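Local atomic coordinates of tRNA(His) guanylyltransferase (Saccharomyces cerevisiae, PDB entry 5XOX), a protein that adds a single guanosine in the 3'-5' direction to the 5' end of tRNA(His), giving the G(-1) that its histidyl-tRNA synthetase recognises. Residues P45-A50 / K115-K120; N55-N60 / S107-L112; L71-S76 / G212-R217. All coordinates share one frame; numbering follows the deposited sequence.

Contact 1: P45-A50 / K115-K120. With GTP (guanosine-5'-triphosphate), chain G.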
# COMPACT_ATOMS: atom_id res chain seq x y z
N PRO A 45 -32.38 7.82 -21.61
CA PRO A 45 -31.45 7.43 -20.54
C PRO A 45 -32.04 6.61 -19.36
O PRO A 45 -31.53 6.72 -18.24
CB PRO A 45 -31.04 8.80 -20.03
CG PRO A 45 -32.28 9.69 -20.33
CD PRO A 45 -33.30 8.83 -21.12
N ASN A 46 -33.00 5.72 -19.63
CA ASN A 46 -33.39 4.86 -18.55
C ASN A 46 -33.86 3.53 -19.20
O ASN A 46 -34.96 3.48 -19.76
CB ASN A 46 -34.47 5.62 -17.76
CG ASN A 46 -33.99 5.97 -16.36
OD1 ASN A 46 -33.20 5.26 -15.77
ND2 ASN A 46 -34.40 7.15 -15.87
N ASP A 47 -33.09 2.45 -19.13
CA ASP A 47 -33.66 1.21 -19.67
C ASP A 47 -34.06 0.29 -18.55
O ASP A 47 -33.22 -0.32 -17.88
CB ASP A 47 -32.72 0.46 -20.62
CG ASP A 47 -33.48 -0.53 -21.51
OD1 ASP A 47 -34.27 -1.35 -20.99
OD2 ASP A 47 -33.28 -0.54 -22.75
N GLU A 48 -35.38 0.19 -18.41
CA GLU A 48 -36.06 -0.57 -17.37
C GLU A 48 -35.42 -1.98 -17.26
O GLU A 48 -34.99 -2.41 -16.18
CB GLU A 48 -37.55 -0.65 -17.72
CG GLU A 48 -38.49 -1.43 -16.80
CD GLU A 48 -39.87 -1.68 -17.44
OE1 GLU A 48 -40.14 -2.84 -17.86
OE2 GLU A 48 -40.68 -0.72 -17.55
N ASN A 49 -35.32 -2.66 -18.40
CA ASN A 49 -34.84 -4.03 -18.44
C ASN A 49 -33.37 -4.08 -17.99
O ASN A 49 -32.99 -4.91 -17.18
CB ASN A 49 -35.01 -4.59 -19.85
CG ASN A 49 -36.47 -4.88 -20.18
OD1 ASN A 49 -37.22 -5.40 -19.35
ND2 ASN A 49 -36.89 -4.49 -21.39
N ALA A 50 -32.55 -3.17 -18.51
CA ALA A 50 -31.14 -3.09 -18.13
C ALA A 50 -31.01 -3.00 -16.63
O ALA A 50 -30.25 -3.77 -16.00
CB ALA A 50 -30.49 -1.89 -18.78
N LYS A 115 -32.63 -13.67 -20.22
CA LYS A 115 -33.94 -13.41 -19.63
C LYS A 115 -34.32 -11.99 -19.88
O LYS A 115 -35.41 -11.71 -20.39
CB LYS A 115 -33.98 -13.72 -18.12
CG LYS A 115 -35.39 -13.47 -17.46
CD LYS A 115 -35.74 -14.52 -16.36
CE LYS A 115 -36.09 -15.90 -17.01
NZ LYS A 115 -36.49 -17.03 -16.11
N PHE A 116 -33.43 -11.07 -19.56
CA PHE A 116 -33.83 -9.68 -19.69
C PHE A 116 -33.91 -9.11 -21.12
O PHE A 116 -34.68 -8.18 -21.38
CB PHE A 116 -32.89 -8.85 -18.83
CG PHE A 116 -33.10 -9.06 -17.37
CD1 PHE A 116 -34.06 -8.33 -16.70
CD2 PHE A 116 -32.41 -10.04 -16.69
CE1 PHE A 116 -34.29 -8.52 -15.36
CE2 PHE A 116 -32.63 -10.25 -15.35
CZ PHE A 116 -33.57 -9.48 -14.68
N PHE A 117 -33.16 -9.68 -22.05
CA PHE A 117 -33.20 -9.18 -23.43
C PHE A 117 -33.30 -10.28 -24.49
O PHE A 117 -32.34 -10.55 -25.23
CB PHE A 117 -31.98 -8.33 -23.73
CG PHE A 117 -31.84 -7.16 -22.83
CD1 PHE A 117 -32.48 -5.98 -23.13
CD2 PHE A 117 -31.07 -7.24 -21.69
CE1 PHE A 117 -32.36 -4.89 -22.31
CE2 PHE A 117 -30.95 -6.14 -20.86
CZ PHE A 117 -31.60 -4.97 -21.17
N PRO A 118 -34.47 -10.88 -24.61
CA PRO A 118 -34.66 -11.84 -25.68
C PRO A 118 -34.56 -11.13 -27.04
O PRO A 118 -34.31 -11.76 -28.06
CB PRO A 118 -36.07 -12.38 -25.42
CG PRO A 118 -36.36 -11.98 -23.98
CD PRO A 118 -35.70 -10.67 -23.83
N GLU A 119 -34.73 -9.81 -27.03
CA GLU A 119 -34.68 -8.97 -28.23
C GLU A 119 -33.39 -9.10 -29.02
O GLU A 119 -33.38 -9.59 -30.15
CB GLU A 119 -34.85 -7.50 -27.84
CG GLU A 119 -35.85 -7.26 -26.73
CD GLU A 119 -36.67 -6.01 -26.95
OE1 GLU A 119 -36.91 -5.64 -28.12
OE2 GLU A 119 -37.08 -5.38 -25.95
N LYS A 120 -32.31 -8.59 -28.44
CA LYS A 120 -31.00 -8.68 -29.05
C LYS A 120 -30.04 -9.45 -28.13
O LYS A 120 -29.77 -9.02 -27.01
CB LYS A 120 -30.47 -7.26 -29.36
CG LYS A 120 -29.03 -7.22 -29.87
CD LYS A 120 -28.91 -7.73 -31.31
CE LYS A 120 -27.45 -7.85 -31.77
NZ LYS A 120 -26.76 -6.55 -31.98
PG GTP G . -16.07 4.43 -17.90
O1G GTP G . -15.00 4.20 -18.97
O2G GTP G . -15.75 3.54 -16.71
O3G GTP G . -15.96 5.86 -17.44
O3B GTP G . -17.61 4.10 -18.34
PB GTP G . -18.57 4.89 -19.41
O1B GTP G . -17.77 5.78 -20.35
O2B GTP G . -19.34 3.90 -20.27
O3A GTP G . -19.74 5.67 -18.60
PA GTP G . -19.97 5.60 -17.00
O1A GTP G . -20.12 4.13 -16.65
O2A GTP G . -18.84 6.25 -16.23
O5' GTP G . -21.30 6.43 -16.65
C5' GTP G . -22.58 5.82 -16.64
C4' GTP G . -22.99 5.48 -18.07
O4' GTP G . -23.86 4.36 -18.06
C3' GTP G . -23.73 6.56 -18.86
O3' GTP G . -22.85 7.26 -19.73
C2' GTP G . -24.72 5.78 -19.70
O2' GTP G . -24.34 5.94 -21.05
C1' GTP G . -24.62 4.32 -19.24
N9 GTP G . -25.92 3.79 -18.83
C8 GTP G . -26.22 3.23 -17.61
N7 GTP G . -27.53 2.86 -17.60
C5 GTP G . -28.07 3.16 -18.81
C6 GTP G . -29.36 3.02 -19.36
O6 GTP G . -30.28 2.52 -18.71
N1 GTP G . -29.59 3.44 -20.66
C2 GTP G . -28.57 4.02 -21.42
N2 GTP G . -28.77 4.44 -22.68
N3 GTP G . -27.31 4.16 -20.86
C4 GTP G . -27.06 3.74 -19.59

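Contact 2: N55-N60 / S107-L112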
# COMPACT_ATOMS: atom_id res chain seq x y z
N ASN A 55 -30.18 -5.37 -11.32
CA ASN A 55 -30.72 -5.65 -10.02
C ASN A 55 -30.69 -7.14 -9.70
O ASN A 55 -30.25 -7.51 -8.61
CB ASN A 55 -32.13 -5.07 -9.92
CG ASN A 55 -32.11 -3.58 -9.65
OD1 ASN A 55 -31.05 -2.93 -9.70
ND2 ASN A 55 -33.29 -3.00 -9.44
N ALA A 56 -31.10 -8.01 -10.63
CA ALA A 56 -31.16 -9.45 -10.31
C ALA A 56 -29.78 -9.98 -9.96
O ALA A 56 -29.64 -10.87 -9.08
CB ALA A 56 -31.76 -10.25 -11.48
N CYS A 57 -28.78 -9.43 -10.65
CA CYS A 57 -27.38 -9.77 -10.41
C CYS A 57 -26.99 -9.43 -8.99
O CYS A 57 -26.57 -10.31 -8.22
CB CYS A 57 -26.47 -9.04 -11.38
SG CYS A 57 -26.82 -9.41 -13.10
N ALA A 58 -27.15 -8.17 -8.62
CA ALA A 58 -26.87 -7.77 -7.24
C ALA A 58 -27.65 -8.59 -6.20
O ALA A 58 -27.13 -8.85 -5.11
CB ALA A 58 -27.17 -6.30 -7.06
N LYS A 59 -28.88 -8.98 -6.50
CA LYS A 59 -29.65 -9.77 -5.55
C LYS A 59 -28.97 -11.11 -5.36
O LYS A 59 -28.83 -11.58 -4.24
CB LYS A 59 -31.09 -9.94 -6.02
CG LYS A 59 -31.96 -10.83 -5.13
CD LYS A 59 -33.36 -11.03 -5.73
CE LYS A 59 -33.29 -11.68 -7.12
NZ LYS A 59 -32.59 -13.01 -7.14
N ASN A 60 -28.53 -11.71 -6.46
CA ASN A 60 -27.86 -12.99 -6.38
C ASN A 60 -26.55 -12.84 -5.63
O ASN A 60 -26.11 -13.77 -4.96
CB ASN A 60 -27.61 -13.57 -7.76
CG ASN A 60 -28.90 -13.83 -8.51
OD1 ASN A 60 -29.99 -13.69 -7.95
ND2 ASN A 60 -28.79 -14.24 -9.76
N SER A 107 -20.37 -12.45 -14.48
CA SER A 107 -20.91 -13.74 -14.86
C SER A 107 -22.42 -13.66 -14.83
O SER A 107 -23.07 -14.04 -15.80
CB SER A 107 -20.42 -14.84 -13.91
OG SER A 107 -20.85 -16.12 -14.33
N ASN A 108 -22.98 -13.12 -13.74
CA ASN A 108 -24.44 -13.05 -13.59
C ASN A 108 -25.14 -12.18 -14.66
O ASN A 108 -26.25 -12.49 -15.13
CB ASN A 108 -24.81 -12.54 -12.21
CG ASN A 108 -25.03 -13.63 -11.23
OD1 ASN A 108 -26.15 -14.12 -11.07
ND2 ASN A 108 -23.97 -14.01 -10.53
N TYR A 109 -24.48 -11.08 -15.03
CA TYR A 109 -24.97 -10.22 -16.08
C TYR A 109 -25.08 -11.00 -17.38
O TYR A 109 -26.16 -11.04 -18.01
CB TYR A 109 -24.03 -9.04 -16.23
CG TYR A 109 -24.62 -7.84 -16.90
CD1 TYR A 109 -25.36 -6.95 -16.15
CD2 TYR A 109 -24.36 -7.53 -18.24
CE1 TYR A 109 -25.89 -5.82 -16.70
CE2 TYR A 109 -24.89 -6.37 -18.80
CZ TYR A 109 -25.66 -5.52 -18.01
OH TYR A 109 -26.22 -4.36 -18.47
N VAL A 110 -23.99 -11.65 -17.77
CA VAL A 110 -23.95 -12.30 -19.08
C VAL A 110 -24.92 -13.48 -19.12
O VAL A 110 -25.55 -13.74 -20.14
CB VAL A 110 -22.55 -12.78 -19.43
CG1 VAL A 110 -22.50 -13.26 -20.87
CG2 VAL A 110 -21.53 -11.70 -19.17
N ALA A 111 -25.03 -14.18 -18.00
CA ALA A 111 -25.95 -15.30 -17.87
C ALA A 111 -27.42 -14.90 -18.05
O ALA A 111 -28.12 -15.47 -18.90
CB ALA A 111 -25.77 -15.96 -16.52
N LEU A 112 -27.86 -13.93 -17.24
CA LEU A 112 -29.28 -13.56 -17.15
C LEU A 112 -29.69 -12.56 -18.23
O LEU A 112 -30.87 -12.13 -18.30
CB LEU A 112 -29.60 -12.99 -15.77
CG LEU A 112 -29.37 -13.83 -14.52
CD1 LEU A 112 -29.25 -12.88 -13.37
CD2 LEU A 112 -30.46 -14.81 -14.23

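Contact 3: L71-S76 / G212-R217. With GTP (guanosine-5'-triphosphate), chain G.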
# COMPACT_ATOMS: atom_id res chain seq x y z
N LEU A 71 -26.26 -4.21 2.96
CA LEU A 71 -27.10 -3.95 1.79
C LEU A 71 -26.30 -3.50 0.59
O LEU A 71 -25.09 -3.28 0.68
CB LEU A 71 -28.17 -2.90 2.12
CG LEU A 71 -27.52 -1.56 2.39
CD1 LEU A 71 -27.66 -0.59 1.23
CD2 LEU A 71 -28.09 -1.01 3.66
N ALA A 72 -27.00 -3.35 -0.54
CA ALA A 72 -26.40 -2.93 -1.80
C ALA A 72 -27.25 -1.85 -2.42
O ALA A 72 -28.46 -1.89 -2.26
CB ALA A 72 -26.29 -4.08 -2.72
N PHE A 73 -26.62 -0.90 -3.12
CA PHE A 73 -27.36 0.13 -3.85
C PHE A 73 -26.83 0.36 -5.27
O PHE A 73 -25.71 0.86 -5.45
CB PHE A 73 -27.30 1.43 -3.08
CG PHE A 73 -27.89 2.57 -3.81
CD1 PHE A 73 -29.27 2.74 -3.82
CD2 PHE A 73 -27.09 3.45 -4.52
CE1 PHE A 73 -29.84 3.80 -4.51
CE2 PHE A 73 -27.67 4.52 -5.22
CZ PHE A 73 -29.04 4.69 -5.21
N GLY A 74 -27.64 0.01 -6.26
CA GLY A 74 -27.35 0.28 -7.67
C GLY A 74 -27.99 1.52 -8.31
O GLY A 74 -29.07 1.98 -7.91
N GLU A 75 -27.32 2.03 -9.35
CA GLU A 75 -27.74 3.23 -10.06
C GLU A 75 -27.75 3.00 -11.56
O GLU A 75 -28.81 2.91 -12.15
CB GLU A 75 -26.82 4.41 -9.77
CG GLU A 75 -27.11 5.62 -10.62
CD GLU A 75 -26.08 6.74 -10.49
OE1 GLU A 75 -25.97 7.59 -11.43
OE2 GLU A 75 -25.32 6.73 -9.48
N SER A 76 -26.60 2.93 -12.22
CA SER A 76 -26.71 2.87 -13.68
C SER A 76 -26.07 1.66 -14.29
O SER A 76 -26.73 0.65 -14.55
CB SER A 76 -26.09 4.11 -14.32
OG SER A 76 -27.00 5.19 -14.30
N GLY A 212 -33.41 5.47 -7.16
CA GLY A 212 -32.38 4.45 -7.20
C GLY A 212 -32.82 3.07 -6.72
O GLY A 212 -33.89 2.92 -6.13
N SER A 213 -31.98 2.05 -6.96
CA SER A 213 -32.38 0.67 -6.63
C SER A 213 -31.65 0.06 -5.42
O SER A 213 -30.46 -0.27 -5.48
CB SER A 213 -32.20 -0.23 -7.86
OG SER A 213 -33.29 -0.11 -8.74
N LEU A 214 -32.39 -0.13 -4.33
CA LEU A 214 -31.79 -0.58 -3.08
C LEU A 214 -32.10 -2.03 -2.65
O LEU A 214 -33.24 -2.37 -2.33
CB LEU A 214 -32.21 0.34 -1.95
CG LEU A 214 -31.54 -0.16 -0.67
CD1 LEU A 214 -30.73 0.95 -0.06
CD2 LEU A 214 -32.51 -0.78 0.34
N VAL A 215 -31.07 -2.86 -2.60
CA VAL A 215 -31.24 -4.20 -2.12
C VAL A 215 -30.89 -4.27 -0.66
O VAL A 215 -29.77 -3.98 -0.27
CB VAL A 215 -30.39 -5.14 -2.91
CG1 VAL A 215 -30.79 -6.57 -2.62
CG2 VAL A 215 -30.57 -4.83 -4.33
N THR A 216 -31.86 -4.66 0.16
CA THR A 216 -31.51 -4.94 1.52
C THR A 216 -31.16 -6.41 1.41
O THR A 216 -31.21 -6.94 0.31
CB THR A 216 -32.64 -4.70 2.52
OG1 THR A 216 -32.25 -5.19 3.80
CG2 THR A 216 -33.91 -5.43 2.08
N ARG A 217 -30.82 -7.07 2.52
CA ARG A 217 -30.65 -8.52 2.46
C ARG A 217 -31.95 -9.06 1.85
O ARG A 217 -33.02 -8.50 2.11
CB ARG A 217 -30.43 -9.10 3.84
CG ARG A 217 -29.80 -8.14 4.82
CD ARG A 217 -29.39 -8.89 6.09
NE ARG A 217 -27.96 -9.18 6.10
CZ ARG A 217 -27.34 -9.85 7.06
NH1 ARG A 217 -28.01 -10.34 8.09
NH2 ARG A 217 -26.03 -10.05 6.98
PG GTP G . -16.07 4.43 -17.90
O1G GTP G . -15.00 4.20 -18.97
O2G GTP G . -15.75 3.54 -16.71
O3G GTP G . -15.96 5.86 -17.44
O3B GTP G . -17.61 4.10 -18.34
PB GTP G . -18.57 4.89 -19.41
O1B GTP G . -17.77 5.78 -20.35
O2B GTP G . -19.34 3.90 -20.27
O3A GTP G . -19.74 5.67 -18.60
PA GTP G . -19.97 5.60 -17.00
O1A GTP G . -20.12 4.13 -16.65
O2A GTP G . -18.84 6.25 -16.23
O5' GTP G . -21.30 6.43 -16.65
C5' GTP G . -22.58 5.82 -16.64
C4' GTP G . -22.99 5.48 -18.07
O4' GTP G . -23.86 4.36 -18.06
C3' GTP G . -23.73 6.56 -18.86
O3' GTP G . -22.85 7.26 -19.73
C2' GTP G . -24.72 5.78 -19.70
O2' GTP G . -24.34 5.94 -21.05
C1' GTP G . -24.62 4.32 -19.24
N9 GTP G . -25.92 3.79 -18.83
C8 GTP G . -26.22 3.23 -17.61
N7 GTP G . -27.53 2.86 -17.60
C5 GTP G . -28.07 3.16 -18.81
C6 GTP G . -29.36 3.02 -19.36
O6 GTP G . -30.28 2.52 -18.71
N1 GTP G . -29.59 3.44 -20.66
C2 GTP G . -28.57 4.02 -21.42
N2 GTP G . -28.77 4.44 -22.68
N3 GTP G . -27.31 4.16 -20.86
C4 GTP G . -27.06 3.74 -19.59

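Contact 1: P45-A50 / K115-K120
The N-cap of helix 48-64, formed by D47, and the first turn that follows it pack against the C-terminal end of helix 94-116 and the loop beyond, where two successive phenylalanines share one asparagine. That asparagine, N49, buries the most surface. With CG beside its backbone N (chi1 -72°), its CB lies 3.6 Å from F117 CE1, while its amide carbon CG comes within 3.9 Å of the carbonyl oxygen F116 O.

F117, the first residue to leave the helical path, also has CG beside its backbone N (chi1 -59°), and this sends the ring tip-first at the new helix. Its CZ stands 3.3 Å from A50 N, and A50 CA lies at the ring edge, in plane. F42 and W113 add their rings around F117. F116 takes the other part of N49, its CD1 3.6 Å from the backbone oxygen N49 O.

The cap itself is modest: D47 OD1 accepts a weak bond from N49 N at 3.1 Å. The residue that caps the start of the helix also meets the nucleotide through its backbone, consistent with recognition of guanine: D47 N donates to O6 of GTP over 2.8 Å at 157°.

Contact 2: N55-N60 / S107-L112
Helices 48-64 and 94-116 pack here by reciprocal knobs-into-holes, crossing with 130° between their directions and 9.0 Å between the axes of the two short segments. The first knob is C57. Its SG enters the hollow formed by N108, Y109 and L112, which F105 completes one turn earlier: the sulfur sits 3.5 Å from Y109 N and 3.8 Å from N108 CB. It also lies obliquely beside the tyrosine ring, 4.2 Å from Y109 CD1, in a Cys sulfur-aromatic contact.

L112 is the answering knob. Its CD1 drops among A56, C57 and N60, with L53 closing the hole; A56 CB is 4.1 Å from that methyl, and N60 meets L112 tip to tip, ND2 lying 3.9 Å from CD1. V110 points away from helix 48-64 and packs on a second subunit; L112, besides filling its hole, touches I124 of that subunit, so helix 94-116 serves both monomer core and assembly.

Beside the two knobs the amides of N60 and N108 cross obliquely, planes 64° apart. N60 ND2 donates to N108 OD1 over 2.9 Å, nearly straight at 168°; the acceptor lies in the plane of the N60 amide, but the donor stands above the N108 carbonyl plane. N108 ND2 in turn binds F104 O. The lysine charge would probably polarise the N60 amide, for K59 NZ meets N60 OD1 at 2.8 Å, nearly along the C=O axis.

Contact 3: L71-S76 / G212-R217
Strands 71-74 and 213-216 are antiparallel neighbours in a sheet that resembles the palm of canonical polymerases. A72 with V215 and G74 with S213 are hydrogen-bonded pairs, each joined by two backbone bonds; A72 N to V215 O, at 2.9 Å, is the straightest at 173°. F73 with L214 is the non-hydrogen-bonded pair between them.

From CB, on the face shared with L71 and L214, the F73 chain sets CG anti to the backbone N (chi1 173°), 4.2 Å from S213 O. CD1 comes within 3.6 Å of that oxygen and 4.2 Å of L214 CB. Farther out, CE1 is 3.7 Å from S213 N, and CZ ends 3.9 Å from G212 CA, where a side chain on this glycine would collide with the ring. L147 and R150 of helix 140-171 also touch F73. An alanine here would probably lose the cover over G212 and loosen the packing of that helix on the sheet. Past the strand, S76 CB reaches GTP C8 at 3.4 Å.

The chemistry divides the work: backbone bonds hold the strands together, whereas fits such as F73 against G212 are specific to this pairing, and F73 also joins the sheet to helix 140-171.

In the fold
Helix 48-64 is the common thread. Contacts 1 and 2 join it to helix 94-116 at points whose centres lie 13 Å apart, and they touch where F116 CZ packs 3.8 Å from A56 CB. The same helix reaches the sheet through N55 ND2, which makes a probable hydrogen bond of 3.0 Å to S213 OG and so ties contact 2 to contact 3. Contacts 1 and 3, with centres 18 Å apart, do not touch, yet both reach the guanine base of GTP; the nucleotide is also hydrogen-bonded by K32 NZ and H34 N. Contact 2 stands one layer back, the Y109 side chain about 7 Å both from GTP and from the side chain of D77, a ligand of the catalytic Mg(2+).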